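Local coordinates for Pre-mRNA-splicing factor 38 (Chaetomium thermophilum, PDB 5F5T), which is probably required for pre-mRNA splicing, as a spliceosomal factor of the PRP38 family, at residues A[28-37]-A[127-135]; A[68-77]-A[85-93]. All coordinates share one frame; numbering follows the deposited sequence.

Contact 1 (A[28-37]-A[127-135]); sequences APNGLNPATI and IRLTRPDKE
Pro-29 sets CG over the centre of one face of the Arg-131 guanidinium, 3.5 Å from Arg-131 CZ. A bend at chi2 (64°) helps turn the arginine chain back toward Pro-29. In the guanidinium plane NH1 donates to Thr-130 OG1 (3.1 Å), which, with the salt bridge from NH2 to Asp-102, limits the group's turning; Thr-130 OG1 also bonds to Tyr-126 O. The neighbouring ring atom, Pro-29 CB, meets Pro-132 CD at 3.9 Å.

Asn-30 grips the end of helix 117-130. Its backbone N donates to Thr-130 O (3.1 Å), standing 39° out of that carbonyl's plane, and ND2 makes a weak bond to Leu-129 O (3.0 Å, N-H...O angle 124°). OD1 accepts from Leu-32 N in an Asx turn, so both ends of the amide are engaged. Farther along, Ile-37 CG2 touches Leu-129 CD2 at 4.1 Å, and the Ile-37 side chain runs roughly at a right angle to that of Thr-130.

The loop between helices 9-19 and 40-48 is thereby pinned to the junction of helices 117-130 and 133-140, with Leu-96 of helix 87-98 touching both Ile-37 and Thr-130.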
loop_
_atom_site.group_PDB
_atom_site.type_symbol
_atom_site.label_atom_id
_atom_site.label_comp_id
_atom_site.label_asym_id
_atom_site.label_seq_id
_atom_site.Cartn_x
_atom_site.Cartn_y
_atom_site.Cartn_z
ATOM N N ALA A 28 17.306 -2.622 4.661
ATOM C CA ALA A 28 16.148 -3.265 4.055
ATOM C C ALA A 28 16.453 -3.595 2.597
ATOM O O ALA A 28 17.324 -2.968 1.992
ATOM C CB ALA A 28 14.925 -2.369 4.164
ATOM N N PRO A 29 15.757 -4.597 2.029
ATOM C CA PRO A 29 16.004 -5.006 0.638
ATOM C C PRO A 29 15.880 -3.867 -0.382
ATOM O O PRO A 29 16.459 -3.964 -1.462
ATOM C CB PRO A 29 14.926 -6.063 0.384
ATOM C CG PRO A 29 14.561 -6.585 1.721
ATOM C CD PRO A 29 14.854 -5.523 2.735
ATOM N N ASN A 30 15.150 -2.806 -0.042
ATOM C CA ASN A 30 15.051 -1.637 -0.915
ATOM C C ASN A 30 16.191 -0.645 -0.678
ATOM O O ASN A 30 16.221 0.436 -1.266
ATOM C CB ASN A 30 13.698 -0.936 -0.735
ATOM C CG ASN A 30 13.489 -0.409 0.672
ATOM O OD1 ASN A 30 14.339 -0.574 1.548
ATOM N ND2 ASN A 30 12.352 0.243 0.893
ATOM N N GLY A 31 17.109 -1.010 0.211
ATOM C CA GLY A 31 18.272 -0.191 0.498
ATOM C C GLY A 31 18.040 0.902 1.522
ATOM O O GLY A 31 18.852 1.815 1.655
ATOM N N LEU A 32 16.932 0.816 2.249
ATOM C CA LEU A 32 16.661 1.760 3.332
ATOM C C LEU A 32 17.101 1.233 4.693
ATOM O O LEU A 32 17.261 0.026 4.886
ATOM C CB LEU A 32 15.170 2.099 3.382
ATOM C CG LEU A 32 14.543 2.841 2.203
ATOM C CD1 LEU A 32 13.123 3.236 2.559
ATOM C CD2 LEU A 32 15.362 4.065 1.829
ATOM N N ASN A 33 17.265 2.147 5.645
ATOM C CA ASN A 33 17.574 1.762 7.013
ATOM C C ASN A 33 16.285 1.670 7.817
ATOM O O ASN A 33 15.586 2.671 7.986
ATOM C CB ASN A 33 18.535 2.756 7.665
ATOM C CG ASN A 33 18.865 2.387 9.098
ATOM O OD1 ASN A 33 18.615 3.157 10.024
ATOM N ND2 ASN A 33 19.429 1.199 9.286
ATOM N N PRO A 34 15.980 0.467 8.327
ATOM C CA PRO A 34 14.714 0.154 8.999
ATOM C C PRO A 34 14.367 1.137 10.115
ATOM O O PRO A 34 13.197 1.483 10.292
ATOM C CB PRO A 34 14.956 -1.239 9.579
ATOM C CG PRO A 34 16.049 -1.832 8.768
ATOM C CD PRO A 34 16.782 -0.737 8.047
ATOM N N ALA A 35 15.380 1.585 10.848
ATOM C CA ALA A 35 15.184 2.503 11.966
ATOM C C ALA A 35 14.694 3.876 11.526
ATOM O O ALA A 35 14.053 4.581 12.300
ATOM C CB ALA A 35 16.458 2.642 12.753
ATOM N N THR A 36 15.031 4.273 10.304
ATOM C CA THR A 36 14.667 5.604 9.828
ATOM C C THR A 36 13.548 5.597 8.785
ATOM O O THR A 36 13.242 6.636 8.195
ATOM C CB THR A 36 15.887 6.325 9.244
ATOM O OG1 THR A 36 16.539 5.467 8.300
ATOM C CG2 THR A 36 16.858 6.675 10.354
ATOM N N ILE A 37 12.940 4.436 8.555
ATOM C CA ILE A 37 11.846 4.340 7.590
ATOM C C ILE A 37 10.635 5.115 8.089
ATOM O O ILE A 37 9.939 5.773 7.318
ATOM C CB ILE A 37 11.459 2.881 7.304
ATOM C CG1 ILE A 37 12.676 2.127 6.763
ATOM C CG2 ILE A 37 10.350 2.819 6.271
ATOM C CD1 ILE A 37 12.346 0.811 6.096
ATOM N N ILE A 127 5.880 -4.829 3.683
ATOM C CA ILE A 127 6.456 -5.089 2.374
ATOM C C ILE A 127 6.590 -3.787 1.591
ATOM O O ILE A 127 7.633 -3.520 0.995
ATOM C CB ILE A 127 5.614 -6.100 1.576
ATOM C CG1 ILE A 127 5.804 -7.506 2.151
ATOM C CG2 ILE A 127 5.998 -6.078 0.101
ATOM C CD1 ILE A 127 5.094 -8.595 1.372
ATOM N N ARG A 128 5.544 -2.966 1.619
ATOM C CA ARG A 128 5.578 -1.677 0.935
ATOM C C ARG A 128 6.691 -0.801 1.504
ATOM O O ARG A 128 7.341 -0.046 0.779
ATOM C CB ARG A 128 4.228 -0.964 1.051
ATOM C CG ARG A 128 4.241 0.466 0.531
ATOM C CD ARG A 128 4.380 0.467 -0.986
ATOM N NE ARG A 128 4.386 1.810 -1.562
ATOM C CZ ARG A 128 5.417 2.648 -1.519
ATOM N NH1 ARG A 128 6.543 2.296 -0.917
ATOM N NH2 ARG A 128 5.316 3.846 -2.072
ATOM N N LEU A 129 6.896 -0.904 2.811
ATOM C CA LEU A 129 7.943 -0.146 3.483
ATOM C C LEU A 129 9.360 -0.601 3.131
ATOM O O LEU A 129 10.255 0.230 2.987
ATOM C CB LEU A 129 7.753 -0.218 4.998
ATOM C CG LEU A 129 6.509 0.477 5.552
ATOM C CD1 LEU A 129 6.434 0.303 7.062
ATOM C CD2 LEU A 129 6.491 1.947 5.168
ATOM N N THR A 130 9.571 -1.911 3.004
ATOM C CA THR A 130 10.935 -2.448 2.976
ATOM C C THR A 130 11.407 -3.116 1.682
ATOM O O THR A 130 12.563 -3.526 1.593
ATOM C CB THR A 130 11.120 -3.493 4.094
ATOM O OG1 THR A 130 10.271 -4.620 3.837
ATOM C CG2 THR A 130 10.775 -2.895 5.446
ATOM N N ARG A 131 10.540 -3.215 0.681
ATOM C CA ARG A 131 10.848 -4.032 -0.493
ATOM C C ARG A 131 10.978 -3.200 -1.760
ATOM O O ARG A 131 10.357 -2.151 -1.874
ATOM C CB ARG A 131 9.771 -5.102 -0.695
ATOM C CG ARG A 131 10.231 -6.515 -0.397
ATOM C CD ARG A 131 10.599 -6.651 1.060
ATOM N NE ARG A 131 11.148 -7.964 1.376
ATOM C CZ ARG A 131 11.605 -8.301 2.577
ATOM N NH1 ARG A 131 11.573 -7.416 3.566
ATOM N NH2 ARG A 131 12.089 -9.518 2.792
ATOM N N PRO A 132 11.808 -3.659 -2.713
ATOM C CA PRO A 132 11.976 -2.976 -4.003
ATOM C C PRO A 132 10.652 -2.862 -4.764
ATOM O O PRO A 132 9.766 -3.703 -4.582
ATOM C CB PRO A 132 12.962 -3.879 -4.749
ATOM C CG PRO A 132 13.732 -4.550 -3.659
ATOM C CD PRO A 132 12.718 -4.811 -2.587
ATOM N N ASP A 133 10.526 -1.836 -5.604
ATOM C CA ASP A 133 9.231 -1.474 -6.170
ATOM C C ASP A 133 8.598 -2.573 -7.025
ATOM O O ASP A 133 7.409 -2.870 -6.875
ATOM C CB ASP A 133 9.359 -0.188 -6.999
ATOM C CG ASP A 133 10.547 -0.211 -7.943
ATOM O OD1 ASP A 133 11.139 -1.294 -8.129
ATOM O OD2 ASP A 133 10.887 0.856 -8.501
ATOM N N LYS A 134 9.397 -3.200 -7.885
ATOM C CA LYS A 134 8.895 -4.270 -8.743
ATOM C C LYS A 134 8.336 -5.412 -7.898
ATOM O O LYS A 134 7.224 -5.905 -8.135
ATOM C CB LYS A 134 9.994 -4.771 -9.679
ATOM C CG LYS A 134 9.692 -6.100 -10.353
ATOM C CD LYS A 134 10.837 -6.512 -11.265
ATOM C CE LYS A 134 10.658 -7.924 -11.800
ATOM N NZ LYS A 134 11.845 -8.359 -12.592
ATOM N N GLU A 135 9.106 -5.803 -6.889
ATOM C CA GLU A 135 8.701 -6.867 -5.984
ATOM C C GLU A 135 7.426 -6.488 -5.251
ATOM O O GLU A 135 6.563 -7.328 -5.027
ATOM C CB GLU A 135 9.816 -7.173 -4.984
ATOM C CG GLU A 135 9.843 -8.614 -4.504
ATOM C CD GLU A 135 10.830 -8.827 -3.374
ATOM O OE1 GLU A 135 10.584 -9.710 -2.525
ATOM O OE2 GLU A 135 11.854 -8.113 -3.337
#

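Contact 2 (A[68-77]-A[85-93])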
loop_
_atom_site.group_PDB
_atom_site.type_symbol
_atom_site.label_atom_id
_atom_site.label_comp_id
_atom_site.label_asym_id
_atom_site.label_seq_id
_atom_site.Cartn_x
_atom_site.Cartn_y
_atom_site.Cartn_z
ATOM N N VAL A 68 -1.157 -9.565 16.772
ATOM C CA VAL A 68 -2.081 -9.075 15.760
ATOM C C VAL A 68 -3.487 -9.599 16.018
ATOM O O VAL A 68 -4.447 -8.827 16.040
ATOM C CB VAL A 68 -1.638 -9.455 14.340
ATOM C CG1 VAL A 68 -2.763 -9.205 13.349
ATOM C CG2 VAL A 68 -0.393 -8.668 13.955
ATOM N N VAL A 69 -3.607 -10.904 16.241
ATOM C CA VAL A 69 -4.921 -11.491 16.497
ATOM C C VAL A 69 -5.535 -10.900 17.768
ATOM O O VAL A 69 -6.721 -10.567 17.814
ATOM C CB VAL A 69 -4.836 -13.021 16.620
ATOM C CG1 VAL A 69 -6.144 -13.595 17.138
ATOM C CG2 VAL A 69 -4.476 -13.633 15.275
ATOM N N GLU A 70 -4.708 -10.768 18.795
ATOM C CA GLU A 70 -5.140 -10.279 20.099
ATOM C C GLU A 70 -5.544 -8.797 20.142
ATOM O O GLU A 70 -6.514 -8.436 20.804
ATOM C CB GLU A 70 -4.021 -10.531 21.110
ATOM C CG GLU A 70 -4.456 -10.613 22.554
ATOM C CD GLU A 70 -3.333 -11.101 23.445
ATOM O OE1 GLU A 70 -3.443 -10.953 24.681
ATOM O OE2 GLU A 70 -2.336 -11.636 22.906
ATOM N N HIS A 71 -4.794 -7.941 19.456
ATOM C CA HIS A 71 -4.842 -6.512 19.751
ATOM C C HIS A 71 -5.211 -5.558 18.616
ATOM O O HIS A 71 -5.641 -4.437 18.883
ATOM C CB HIS A 71 -3.484 -6.072 20.306
ATOM C CG HIS A 71 -3.152 -6.668 21.636
ATOM N ND1 HIS A 71 -3.888 -6.399 22.775
ATOM C CD2 HIS A 71 -2.167 -7.509 22.017
ATOM C CE1 HIS A 71 -3.370 -7.056 23.792
ATOM N NE2 HIS A 71 -2.323 -7.739 23.366
ATOM N N VAL A 72 -5.032 -5.949 17.361
ATOM C CA VAL A 72 -5.327 -4.988 16.304
ATOM C C VAL A 72 -6.732 -5.211 15.746
ATOM O O VAL A 72 -7.125 -6.323 15.376
ATOM C CB VAL A 72 -4.240 -4.973 15.186
ATOM C CG1 VAL A 72 -3.067 -5.839 15.558
ATOM C CG2 VAL A 72 -4.794 -5.310 13.824
ATOM N N ARG A 73 -7.509 -4.137 15.787
ATOM C CA ARG A 73 -8.894 -4.140 15.348
ATOM C C ARG A 73 -9.104 -3.133 14.226
ATOM O O ARG A 73 -10.227 -2.938 13.762
ATOM C CB ARG A 73 -9.825 -3.829 16.519
ATOM C CG ARG A 73 -9.808 -4.880 17.607
ATOM C CD ARG A 73 -10.108 -6.257 17.035
ATOM N NE ARG A 73 -10.118 -7.285 18.070
ATOM C CZ ARG A 73 -9.182 -8.217 18.212
ATOM N NH1 ARG A 73 -8.148 -8.257 17.381
ATOM N NH2 ARG A 73 -9.279 -9.112 19.185
ATOM N N PHE A 74 -8.025 -2.465 13.823
ATOM C CA PHE A 74 -8.092 -1.509 12.724
ATOM C C PHE A 74 -6.714 -1.148 12.184
ATOM O O PHE A 74 -5.696 -1.392 12.828
ATOM C CB PHE A 74 -8.821 -0.233 13.160
ATOM C CG PHE A 74 -8.204 0.449 14.347
ATOM C CD1 PHE A 74 -7.176 1.367 14.182
ATOM C CD2 PHE A 74 -8.657 0.179 15.630
ATOM C CE1 PHE A 74 -6.607 1.999 15.273
ATOM C CE2 PHE A 74 -8.092 0.807 16.724
ATOM C CZ PHE A 74 -7.063 1.718 16.545
ATOM N N VAL A 75 -6.701 -0.549 11.000
ATOM C CA VAL A 75 -5.481 0.007 10.432
ATOM C C VAL A 75 -5.495 1.524 10.604
ATOM O O VAL A 75 -6.527 2.171 10.425
ATOM C CB VAL A 75 -5.313 -0.366 8.937
ATOM C CG1 VAL A 75 -5.231 -1.875 8.772
ATOM C CG2 VAL A 75 -6.443 0.203 8.104
ATOM N N GLY A 76 -4.368 2.072 11.039
ATOM C CA GLY A 76 -4.231 3.504 11.221
ATOM C C GLY A 76 -2.823 3.865 11.651
ATOM O O GLY A 76 -2.040 2.985 12.008
ATOM N N GLY A 77 -2.507 5.156 11.625
ATOM C CA GLY A 77 -1.232 5.648 12.120
ATOM C C GLY A 77 -1.355 6.192 13.530
ATOM O O GLY A 77 -1.585 5.437 14.478
ATOM N N PRO A 85 -0.432 6.101 18.722
ATOM C CA PRO A 85 -0.186 5.220 17.581
ATOM C C PRO A 85 -0.988 3.940 17.730
ATOM O O PRO A 85 -1.091 3.413 18.837
ATOM C CB PRO A 85 1.313 4.943 17.669
ATOM C CG PRO A 85 1.617 5.045 19.123
ATOM C CD PRO A 85 0.680 6.082 19.687
ATOM N N SER A 86 -1.551 3.447 16.634
ATOM C CA SER A 86 -2.357 2.237 16.691
ATOM C C SER A 86 -1.468 1.049 17.007
ATOM O O SER A 86 -0.271 1.074 16.711
ATOM C CB SER A 86 -3.084 2.004 15.371
ATOM O OG SER A 86 -2.159 1.705 14.340
ATOM N N PRO A 87 -2.045 0.004 17.618
ATOM C CA PRO A 87 -1.297 -1.239 17.811
ATOM C C PRO A 87 -0.728 -1.740 16.487
ATOM O O PRO A 87 0.376 -2.276 16.444
ATOM C CB PRO A 87 -2.359 -2.193 18.357
ATOM C CG PRO A 87 -3.289 -1.287 19.112
ATOM C CD PRO A 87 -3.386 -0.064 18.230
ATOM N N PHE A 88 -1.480 -1.523 15.414
ATOM C CA PHE A 88 -1.051 -1.884 14.070
ATOM C C PHE A 88 0.274 -1.213 13.709
ATOM O O PHE A 88 1.217 -1.873 13.258
ATOM C CB PHE A 88 -2.147 -1.512 13.072
ATOM C CG PHE A 88 -1.813 -1.828 11.644
ATOM C CD1 PHE A 88 -2.017 -3.098 11.138
ATOM C CD2 PHE A 88 -1.349 -0.838 10.792
ATOM C CE1 PHE A 88 -1.729 -3.386 9.821
ATOM C CE2 PHE A 88 -1.060 -1.123 9.471
ATOM C CZ PHE A 88 -1.250 -2.399 8.986
ATOM N N LEU A 89 0.344 0.097 13.930
ATOM C CA LEU A 89 1.549 0.861 13.635
ATOM C C LEU A 89 2.713 0.411 14.506
ATOM O O LEU A 89 3.836 0.247 14.023
ATOM C CB LEU A 89 1.304 2.354 13.833
ATOM C CG LEU A 89 2.453 3.267 13.406
ATOM C CD1 LEU A 89 2.835 2.993 11.964
ATOM C CD2 LEU A 89 2.067 4.724 13.589
ATOM N N CYS A 90 2.433 0.195 15.789
ATOM C CA CYS A 90 3.457 -0.230 16.733
ATOM C C CYS A 90 4.060 -1.558 16.307
ATOM O O CYS A 90 5.275 -1.747 16.360
ATOM C CB CYS A 90 2.875 -0.352 18.140
ATOM S SG CYS A 90 2.319 1.207 18.851
ATOM N N LEU A 91 3.202 -2.473 15.875
ATOM C CA LEU A 91 3.652 -3.777 15.420
ATOM C C LEU A 91 4.429 -3.657 14.121
ATOM O O LEU A 91 5.372 -4.410 13.891
ATOM C CB LEU A 91 2.466 -4.727 15.253
ATOM C CG LEU A 91 1.899 -5.201 16.591
ATOM C CD1 LEU A 91 0.699 -6.111 16.400
ATOM C CD2 LEU A 91 2.987 -5.913 17.380
ATOM N N ALA A 92 4.048 -2.703 13.277
ATOM C CA ALA A 92 4.818 -2.447 12.065
ATOM C C ALA A 92 6.234 -2.009 12.430
ATOM O O ALA A 92 7.213 -2.482 11.850
ATOM C CB ALA A 92 4.139 -1.397 11.208
ATOM N N PHE A 93 6.334 -1.112 13.406
ATOM C CA PHE A 93 7.630 -0.616 13.852
ATOM C C PHE A 93 8.451 -1.747 14.442
ATOM O O PHE A 93 9.659 -1.848 14.204
ATOM C CB PHE A 93 7.459 0.504 14.879
ATOM C CG PHE A 93 8.753 1.141 15.299
ATOM C CD1 PHE A 93 9.468 1.937 14.418
ATOM C CD2 PHE A 93 9.256 0.945 16.574
ATOM C CE1 PHE A 93 10.663 2.526 14.801
ATOM C CE2 PHE A 93 10.450 1.530 16.965
ATOM C CZ PHE A 93 11.153 2.322 16.075
HETATM O O HOH W 1 -4.438 -1.370 15.402
#
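The N-terminus of helix 87-98 is capped here by Ser-86, and the chain leaving helix 61-71 wraps across this first turn before entering the short hairpin of strands 78-79 and 84-85. Ser-86 OG lies between its backbone N and carbonyl carbon (chi1 67°), which lets it accept from Leu-89 N at 3.0 Å and donate to Gly-76 O at 2.7 Å. That donor stands well above the Gly-76 carbonyl plane, whereas Ser-86 N meets Gly-77 O nearly head-on (2.9 Å, C=O...N angle 168°). Without the hydroxyl, as with an alanine here, Leu-89 N would probably lose its cap and Gly-76 O its hydroxyl donor.

Phe-88, its CG anti to the backbone N, offers one ring face to Val-75 CG1, a CH-pi contact 4.0 Å from the ring centroid and 13° off the normal; Gly-76 O lies at the ring's edge. Phe-74 CE1 approaches Ser-86 CB at 3.5 Å. A water links Phe-74 O to Phe-88 N, and the same water sits over the centre of the Phe-74 ring. Toward the helix 61-71 end, Leu-91 CD1 is shared by Val-68 CG2 (3.7 Å) and Val-72 CG1 (3.9 Å).

Two N-H groups of the first helical turn thus find acceptors, Leu-89 N in a side chain and Phe-88 N in the water. The polar bonds fasten the buried crossing chain at the helix start. Val-68 and Leu-91 pack helix against helix, while Val-72 and Val-75, on the chain past the end of helix 61-71, add apolar contacts to Leu-91 and Phe-88.

In the fold
Contact 2 is the buried one, with ten of its thirteen touching residues buried and 527 Å² covered; contact 1 is only partly buried, covers 376 Å² and includes the exposed Pro-29. Both involve helix 87-98: contact 2 forms at its start, and Leu-96 farther along it touches contact 1. Helix 117-130 likewise ends in contact 1, while its Leu-122 packs on Val-68 and Phe-88. Contact 2 is nested within the span closed by contact 1, their centres about 19 Å apart. In contact 1 Asn-30 donates to carbonyls at a helix C-terminus, one bond being weak; in contact 2 a serine and a water serve N-H groups at a helix N-terminus, and Ser-86 itself donates to two glycine carbonyls of the crossing chain.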